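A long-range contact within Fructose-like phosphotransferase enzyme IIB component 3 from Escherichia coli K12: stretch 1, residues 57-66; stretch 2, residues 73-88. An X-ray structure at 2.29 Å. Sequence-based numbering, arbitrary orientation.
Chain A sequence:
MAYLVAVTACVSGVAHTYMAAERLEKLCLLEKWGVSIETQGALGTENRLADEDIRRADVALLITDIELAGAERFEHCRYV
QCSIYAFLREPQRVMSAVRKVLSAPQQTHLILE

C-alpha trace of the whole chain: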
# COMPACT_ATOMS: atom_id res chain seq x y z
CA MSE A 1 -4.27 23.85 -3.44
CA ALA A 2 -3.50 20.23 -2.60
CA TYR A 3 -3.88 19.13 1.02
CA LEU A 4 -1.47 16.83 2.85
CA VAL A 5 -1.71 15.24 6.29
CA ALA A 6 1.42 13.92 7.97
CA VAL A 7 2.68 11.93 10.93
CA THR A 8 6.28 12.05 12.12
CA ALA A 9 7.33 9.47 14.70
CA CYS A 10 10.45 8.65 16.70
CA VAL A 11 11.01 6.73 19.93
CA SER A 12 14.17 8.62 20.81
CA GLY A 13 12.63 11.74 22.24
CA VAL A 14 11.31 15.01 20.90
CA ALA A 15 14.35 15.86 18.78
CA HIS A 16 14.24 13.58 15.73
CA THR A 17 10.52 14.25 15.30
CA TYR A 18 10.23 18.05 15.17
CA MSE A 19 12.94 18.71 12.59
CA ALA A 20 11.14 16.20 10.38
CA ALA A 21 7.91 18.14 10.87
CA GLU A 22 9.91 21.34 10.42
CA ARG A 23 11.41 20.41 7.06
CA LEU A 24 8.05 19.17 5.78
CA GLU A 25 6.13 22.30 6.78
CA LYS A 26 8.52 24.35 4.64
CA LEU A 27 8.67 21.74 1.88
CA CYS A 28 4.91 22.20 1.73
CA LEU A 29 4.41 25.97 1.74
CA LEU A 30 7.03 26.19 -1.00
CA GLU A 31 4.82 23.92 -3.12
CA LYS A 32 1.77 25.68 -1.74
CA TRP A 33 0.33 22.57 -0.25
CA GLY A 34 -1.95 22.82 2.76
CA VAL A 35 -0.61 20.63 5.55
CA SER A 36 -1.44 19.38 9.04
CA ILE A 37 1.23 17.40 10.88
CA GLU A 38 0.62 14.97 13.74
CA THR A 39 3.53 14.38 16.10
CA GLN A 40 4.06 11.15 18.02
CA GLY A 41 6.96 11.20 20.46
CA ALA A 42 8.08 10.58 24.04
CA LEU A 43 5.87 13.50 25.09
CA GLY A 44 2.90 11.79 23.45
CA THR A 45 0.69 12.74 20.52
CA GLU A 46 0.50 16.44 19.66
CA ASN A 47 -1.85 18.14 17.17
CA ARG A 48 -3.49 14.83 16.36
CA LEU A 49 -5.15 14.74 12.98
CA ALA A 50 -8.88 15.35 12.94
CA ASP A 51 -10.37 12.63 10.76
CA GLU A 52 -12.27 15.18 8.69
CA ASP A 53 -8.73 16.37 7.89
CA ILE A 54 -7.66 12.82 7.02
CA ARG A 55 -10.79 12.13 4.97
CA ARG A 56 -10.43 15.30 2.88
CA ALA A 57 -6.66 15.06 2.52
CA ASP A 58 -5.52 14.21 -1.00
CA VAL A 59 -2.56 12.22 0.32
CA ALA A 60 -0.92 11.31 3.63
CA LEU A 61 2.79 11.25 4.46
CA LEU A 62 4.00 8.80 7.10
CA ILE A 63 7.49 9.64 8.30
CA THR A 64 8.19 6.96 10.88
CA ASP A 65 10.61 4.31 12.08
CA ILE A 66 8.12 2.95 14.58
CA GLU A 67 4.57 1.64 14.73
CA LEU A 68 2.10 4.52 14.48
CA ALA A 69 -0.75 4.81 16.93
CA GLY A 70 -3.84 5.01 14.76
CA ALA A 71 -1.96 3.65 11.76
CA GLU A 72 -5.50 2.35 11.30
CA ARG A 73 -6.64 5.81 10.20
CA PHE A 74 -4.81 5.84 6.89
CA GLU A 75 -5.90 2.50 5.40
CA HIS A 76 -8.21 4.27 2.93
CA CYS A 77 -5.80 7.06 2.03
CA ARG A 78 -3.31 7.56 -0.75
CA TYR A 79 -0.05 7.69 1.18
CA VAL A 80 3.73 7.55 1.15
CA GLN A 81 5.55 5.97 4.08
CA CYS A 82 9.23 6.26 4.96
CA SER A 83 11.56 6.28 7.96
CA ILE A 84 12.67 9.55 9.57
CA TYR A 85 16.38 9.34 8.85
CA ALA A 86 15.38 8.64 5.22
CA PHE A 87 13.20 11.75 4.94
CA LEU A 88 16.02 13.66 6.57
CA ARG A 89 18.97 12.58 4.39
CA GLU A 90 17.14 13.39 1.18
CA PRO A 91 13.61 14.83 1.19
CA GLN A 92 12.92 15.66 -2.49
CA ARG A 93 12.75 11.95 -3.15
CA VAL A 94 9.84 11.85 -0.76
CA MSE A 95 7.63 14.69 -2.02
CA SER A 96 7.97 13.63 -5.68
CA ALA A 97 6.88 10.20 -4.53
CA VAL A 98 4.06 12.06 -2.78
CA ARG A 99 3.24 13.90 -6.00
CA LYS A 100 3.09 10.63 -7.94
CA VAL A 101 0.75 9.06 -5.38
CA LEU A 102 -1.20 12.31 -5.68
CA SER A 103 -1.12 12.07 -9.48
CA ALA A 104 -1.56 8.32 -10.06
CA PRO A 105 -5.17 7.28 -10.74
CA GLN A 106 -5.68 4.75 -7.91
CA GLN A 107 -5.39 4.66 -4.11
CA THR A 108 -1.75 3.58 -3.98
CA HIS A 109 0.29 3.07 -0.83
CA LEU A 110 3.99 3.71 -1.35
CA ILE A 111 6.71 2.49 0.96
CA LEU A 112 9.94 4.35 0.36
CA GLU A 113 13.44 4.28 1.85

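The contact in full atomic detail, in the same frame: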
# COMPACT_ATOMS: atom_id res chain seq x y z
N ALA A 57 -8.03 14.95 2.98
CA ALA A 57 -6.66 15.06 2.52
C ALA A 57 -6.51 14.30 1.20
O ALA A 57 -7.11 13.24 1.02
CB ALA A 57 -5.70 14.51 3.55
N ASP A 58 -5.73 14.85 0.29
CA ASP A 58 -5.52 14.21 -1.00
C ASP A 58 -4.48 13.11 -0.90
O ASP A 58 -4.46 12.18 -1.72
CB ASP A 58 -5.11 15.25 -2.05
CG ASP A 58 -6.16 16.32 -2.25
OD1 ASP A 58 -7.07 16.12 -3.08
OD2 ASP A 58 -6.07 17.38 -1.58
N VAL A 59 -3.61 13.21 0.10
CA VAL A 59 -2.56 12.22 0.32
C VAL A 59 -1.98 12.38 1.73
O VAL A 59 -1.93 13.49 2.26
CB VAL A 59 -1.45 12.33 -0.75
CG1 VAL A 59 -0.80 13.71 -0.71
CG2 VAL A 59 -0.40 11.23 -0.58
N ALA A 60 -1.56 11.27 2.33
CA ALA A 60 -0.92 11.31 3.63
C ALA A 60 0.57 11.01 3.51
O ALA A 60 1.00 10.30 2.60
CB ALA A 60 -1.58 10.33 4.58
N LEU A 61 1.37 11.57 4.41
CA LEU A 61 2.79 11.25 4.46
C LEU A 61 3.15 10.69 5.83
O LEU A 61 2.96 11.35 6.85
CB LEU A 61 3.65 12.47 4.14
CG LEU A 61 5.16 12.23 4.11
CD1 LEU A 61 5.50 11.07 3.19
CD2 LEU A 61 5.90 13.48 3.69
N LEU A 62 3.67 9.47 5.85
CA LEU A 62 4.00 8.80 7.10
C LEU A 62 5.50 8.69 7.27
O LEU A 62 6.14 7.79 6.73
CB LEU A 62 3.33 7.43 7.16
CG LEU A 62 1.83 7.44 6.90
CD1 LEU A 62 1.24 6.05 6.99
CD2 LEU A 62 1.12 8.40 7.86
N ILE A 63 6.06 9.62 8.03
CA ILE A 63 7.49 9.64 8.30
C ILE A 63 7.77 8.99 9.64
O ILE A 63 7.72 9.65 10.68
CB ILE A 63 8.02 11.09 8.33
CG1 ILE A 63 7.42 11.89 7.17
CG2 ILE A 63 9.54 11.10 8.29
CD1 ILE A 63 7.79 13.36 7.20
N THR A 64 8.05 7.69 9.63
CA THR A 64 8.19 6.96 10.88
C THR A 64 9.12 5.75 10.81
O THR A 64 9.18 5.05 9.80
CB THR A 64 6.81 6.49 11.40
OG1 THR A 64 6.99 5.72 12.60
CG2 THR A 64 6.11 5.63 10.35
N ASP A 65 9.84 5.53 11.90
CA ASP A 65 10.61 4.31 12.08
C ASP A 65 9.71 3.30 12.76
O ASP A 65 9.75 2.11 12.45
CB ASP A 65 11.82 4.58 12.98
CG ASP A 65 12.65 5.76 12.52
OD1 ASP A 65 12.80 5.95 11.29
OD2 ASP A 65 13.15 6.51 13.38
N ILE A 66 8.88 3.80 13.67
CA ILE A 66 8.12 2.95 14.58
C ILE A 66 6.71 2.63 14.10
O ILE A 66 6.33 2.94 12.97
CB ILE A 66 8.02 3.61 15.96
CG1 ILE A 66 7.13 4.86 15.89
CG2 ILE A 66 9.40 3.98 16.45
CD1 ILE A 66 6.85 5.49 17.23
N ARG A 73 -5.82 4.70 10.68
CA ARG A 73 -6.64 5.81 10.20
C ARG A 73 -6.38 6.09 8.73
O ARG A 73 -7.14 6.81 8.08
CB ARG A 73 -6.35 7.06 11.02
CG ARG A 73 -6.70 6.92 12.49
CD ARG A 73 -6.06 8.03 13.32
NE ARG A 73 -4.60 7.91 13.33
CZ ARG A 73 -3.77 8.85 13.78
NH1 ARG A 73 -4.25 9.99 14.25
NH2 ARG A 73 -2.46 8.65 13.75
N PHE A 74 -5.31 5.51 8.21
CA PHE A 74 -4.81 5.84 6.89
C PHE A 74 -4.98 4.70 5.89
O PHE A 74 -4.43 4.74 4.79
CB PHE A 74 -3.33 6.23 6.98
CG PHE A 74 -3.05 7.30 7.99
CD1 PHE A 74 -3.23 8.63 7.67
CD2 PHE A 74 -2.59 6.98 9.26
CE1 PHE A 74 -2.97 9.63 8.59
CE2 PHE A 74 -2.33 7.98 10.19
CZ PHE A 74 -2.52 9.30 9.85
N GLU A 75 -5.74 3.67 6.27
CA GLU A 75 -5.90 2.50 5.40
C GLU A 75 -6.63 2.83 4.09
O GLU A 75 -6.42 2.17 3.08
CB GLU A 75 -6.56 1.33 6.13
CG GLU A 75 -8.07 1.45 6.32
CD GLU A 75 -8.60 0.50 7.38
OE1 GLU A 75 -8.22 -0.69 7.36
OE2 GLU A 75 -9.39 0.95 8.24
N HIS A 76 -7.48 3.86 4.12
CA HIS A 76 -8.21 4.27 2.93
C HIS A 76 -7.69 5.58 2.34
O HIS A 76 -8.43 6.32 1.70
CB HIS A 76 -9.71 4.38 3.21
CG HIS A 76 -10.35 3.08 3.56
ND1 HIS A 76 -10.44 2.03 2.66
CD2 HIS A 76 -10.96 2.65 4.69
CE1 HIS A 76 -11.06 1.02 3.23
NE2 HIS A 76 -11.38 1.37 4.46
N CYS A 77 -6.41 5.85 2.56
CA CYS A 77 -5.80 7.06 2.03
C CYS A 77 -4.70 6.72 1.03
O CYS A 77 -4.04 5.69 1.15
CB CYS A 77 -5.20 7.91 3.15
SG CYS A 77 -6.31 8.20 4.55
N ARG A 78 -4.52 7.58 0.04
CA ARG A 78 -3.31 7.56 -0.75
C ARG A 78 -2.22 8.01 0.20
O ARG A 78 -2.36 9.05 0.84
CB ARG A 78 -3.39 8.57 -1.89
CG ARG A 78 -4.48 8.32 -2.91
CD ARG A 78 -4.57 9.50 -3.85
NE ARG A 78 -5.35 9.21 -5.04
CZ ARG A 78 -4.84 8.76 -6.18
NH1 ARG A 78 -3.53 8.54 -6.27
NH2 ARG A 78 -5.63 8.52 -7.21
N TYR A 79 -1.14 7.24 0.33
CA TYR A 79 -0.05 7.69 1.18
C TYR A 79 1.34 7.18 0.81
O TYR A 79 1.50 6.16 0.14
CB TYR A 79 -0.35 7.45 2.67
CG TYR A 79 -0.30 6.01 3.14
CD1 TYR A 79 0.91 5.40 3.44
CD2 TYR A 79 -1.47 5.29 3.33
CE1 TYR A 79 0.95 4.09 3.88
CE2 TYR A 79 -1.44 3.98 3.78
CZ TYR A 79 -0.22 3.39 4.05
OH TYR A 79 -0.18 2.09 4.50
N VAL A 80 2.34 7.94 1.26
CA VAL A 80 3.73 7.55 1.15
C VAL A 80 4.28 7.35 2.55
O VAL A 80 4.07 8.19 3.43
CB VAL A 80 4.57 8.64 0.45
CG1 VAL A 80 6.03 8.23 0.38
CG2 VAL A 80 4.02 8.91 -0.94
N GLN A 81 4.95 6.23 2.78
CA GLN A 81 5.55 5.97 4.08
C GLN A 81 7.06 5.79 3.97
O GLN A 81 7.55 5.12 3.07
CB GLN A 81 4.91 4.74 4.74
CG GLN A 81 5.51 4.39 6.09
CD GLN A 81 4.70 3.36 6.85
OE1 GLN A 81 3.52 3.16 6.58
NE2 GLN A 81 5.34 2.68 7.80
N CYS A 82 7.79 6.40 4.91
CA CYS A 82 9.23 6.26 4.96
C CYS A 82 9.72 6.48 6.39
O CYS A 82 9.00 7.01 7.23
CB CYS A 82 9.91 7.26 4.02
SG CYS A 82 9.69 8.99 4.48
N SER A 83 10.96 6.07 6.65
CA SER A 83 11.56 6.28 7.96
C SER A 83 12.01 7.73 8.09
O SER A 83 12.15 8.44 7.09
CB SER A 83 12.75 5.34 8.16
OG SER A 83 13.68 5.45 7.10
N ILE A 84 12.23 8.18 9.32
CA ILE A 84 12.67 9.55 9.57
C ILE A 84 14.04 9.84 8.99
O ILE A 84 14.21 10.78 8.22
CB ILE A 84 12.69 9.90 11.08
CG1 ILE A 84 11.28 10.24 11.56
CG2 ILE A 84 13.61 11.09 11.34
CD1 ILE A 84 11.26 10.92 12.92
N TYR A 85 15.04 9.04 9.33
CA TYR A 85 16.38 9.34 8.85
C TYR A 85 16.48 9.26 7.32
O TYR A 85 17.41 9.80 6.72
CB TYR A 85 17.39 8.48 9.59
CG TYR A 85 17.20 8.34 11.06
CD1 TYR A 85 16.85 9.42 11.88
CD2 TYR A 85 17.28 7.10 11.63
CE1 TYR A 85 16.65 9.22 13.23
CE2 TYR A 85 17.07 6.93 12.96
CZ TYR A 85 16.78 7.98 13.75
OH TYR A 85 16.59 7.73 15.08
N ALA A 86 15.51 8.62 6.68
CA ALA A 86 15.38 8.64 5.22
C ALA A 86 14.81 9.96 4.68
O ALA A 86 15.31 10.49 3.68
CB ALA A 86 14.55 7.48 4.74
N PHE A 87 13.77 10.47 5.32
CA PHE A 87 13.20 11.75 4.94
C PHE A 87 14.22 12.85 5.18
O PHE A 87 14.31 13.82 4.41
CB PHE A 87 11.94 12.04 5.75
CG PHE A 87 11.37 13.41 5.52
CD1 PHE A 87 10.60 13.66 4.40
CD2 PHE A 87 11.59 14.43 6.42
CE1 PHE A 87 10.07 14.92 4.18
CE2 PHE A 87 11.06 15.69 6.21
CZ PHE A 87 10.30 15.93 5.08
N LEU A 88 15.00 12.69 6.24
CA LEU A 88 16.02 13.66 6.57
C LEU A 88 17.17 13.72 5.56
O LEU A 88 17.52 14.81 5.09
CB LEU A 88 16.55 13.48 7.99
CG LEU A 88 15.59 13.84 9.13
CD1 LEU A 88 16.34 13.85 10.46
CD2 LEU A 88 14.93 15.18 8.87

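What does stretch 2 contribute before its strand begins? A type I beta turn runs from Phe 74 to Cys 77, closed by the backbone hydrogen bond from Cys 77 N to Phe 74 O at 3.2 Å. Glu 75 and His 76 stay out of reach of stretch 1, but Phe 74 points its side chain toward it. Leu 62 lays CD2 over one face of the Phe 74 ring, 4.0 Å from the centroid and almost on the ring normal, a CH-pi contact in which a methyl group meets the pi cloud. Ala 60 CB adds an apolar contact with Phe 74 CD1 at 3.9 Å.

How do the two backbones join from Arg 78 onward? Strands 59-64 and 79-82 run parallel, their directions only 8° apart, and a ladder of hydrogen bonds links them. Ala 60 N donates to Arg 78 O at 2.8 Å, and Val 80 N returns a bond to Ala 60 O at 3.0 Å. Next, Leu 62 N reaches Val 80 O at 2.8 Å in a nearly straight bond, Cys 82 N reaches Leu 62 O at 2.8 Å, and Thr 64 N closes the series on Cys 82 O at 2.7 Å. Thus Ala 60 and Leu 62 each use both N and O, bonding to residues before and after their partners in register, as parallel strands do.

Which side chains meet along the paired strands? Tyr 79 and Gln 81 share a face of the sheet with Ala 60 and Leu 62. There Leu 62 CD1 lies over a face of the Tyr 79 ring, 4.0 Å from its centroid, while CD2 of the same leucine covers Phe 74; the fork of one side chain therefore serves two aromatic rings. Val 80 and Cys 82 lie on the other face with Leu 61 and Ile 63, where Leu 61 CD1 packs against Val 80 CB at 3.8 Å.

How does the contact continue once the strand gives way to a helix? Ser 83 occupies the N-cap position, and the following amide, Ile 84 N, donates to Asp 65 OD1 at 3.0 Å. A carboxylate oxygen from stretch 1 thereby accepts a backbone NH from the first turn of the helix. Farther along, Phe 87 points toward stretch 1 and receives Ile 63 CD1 over one ring face, 3.8 Å from the centroid, while Ile 63 CG2 touches Phe 87 CB at 3.6 Å and Ile 84 CG1 at 3.8 Å. These apolar contacts secure the start of the helix against the strand.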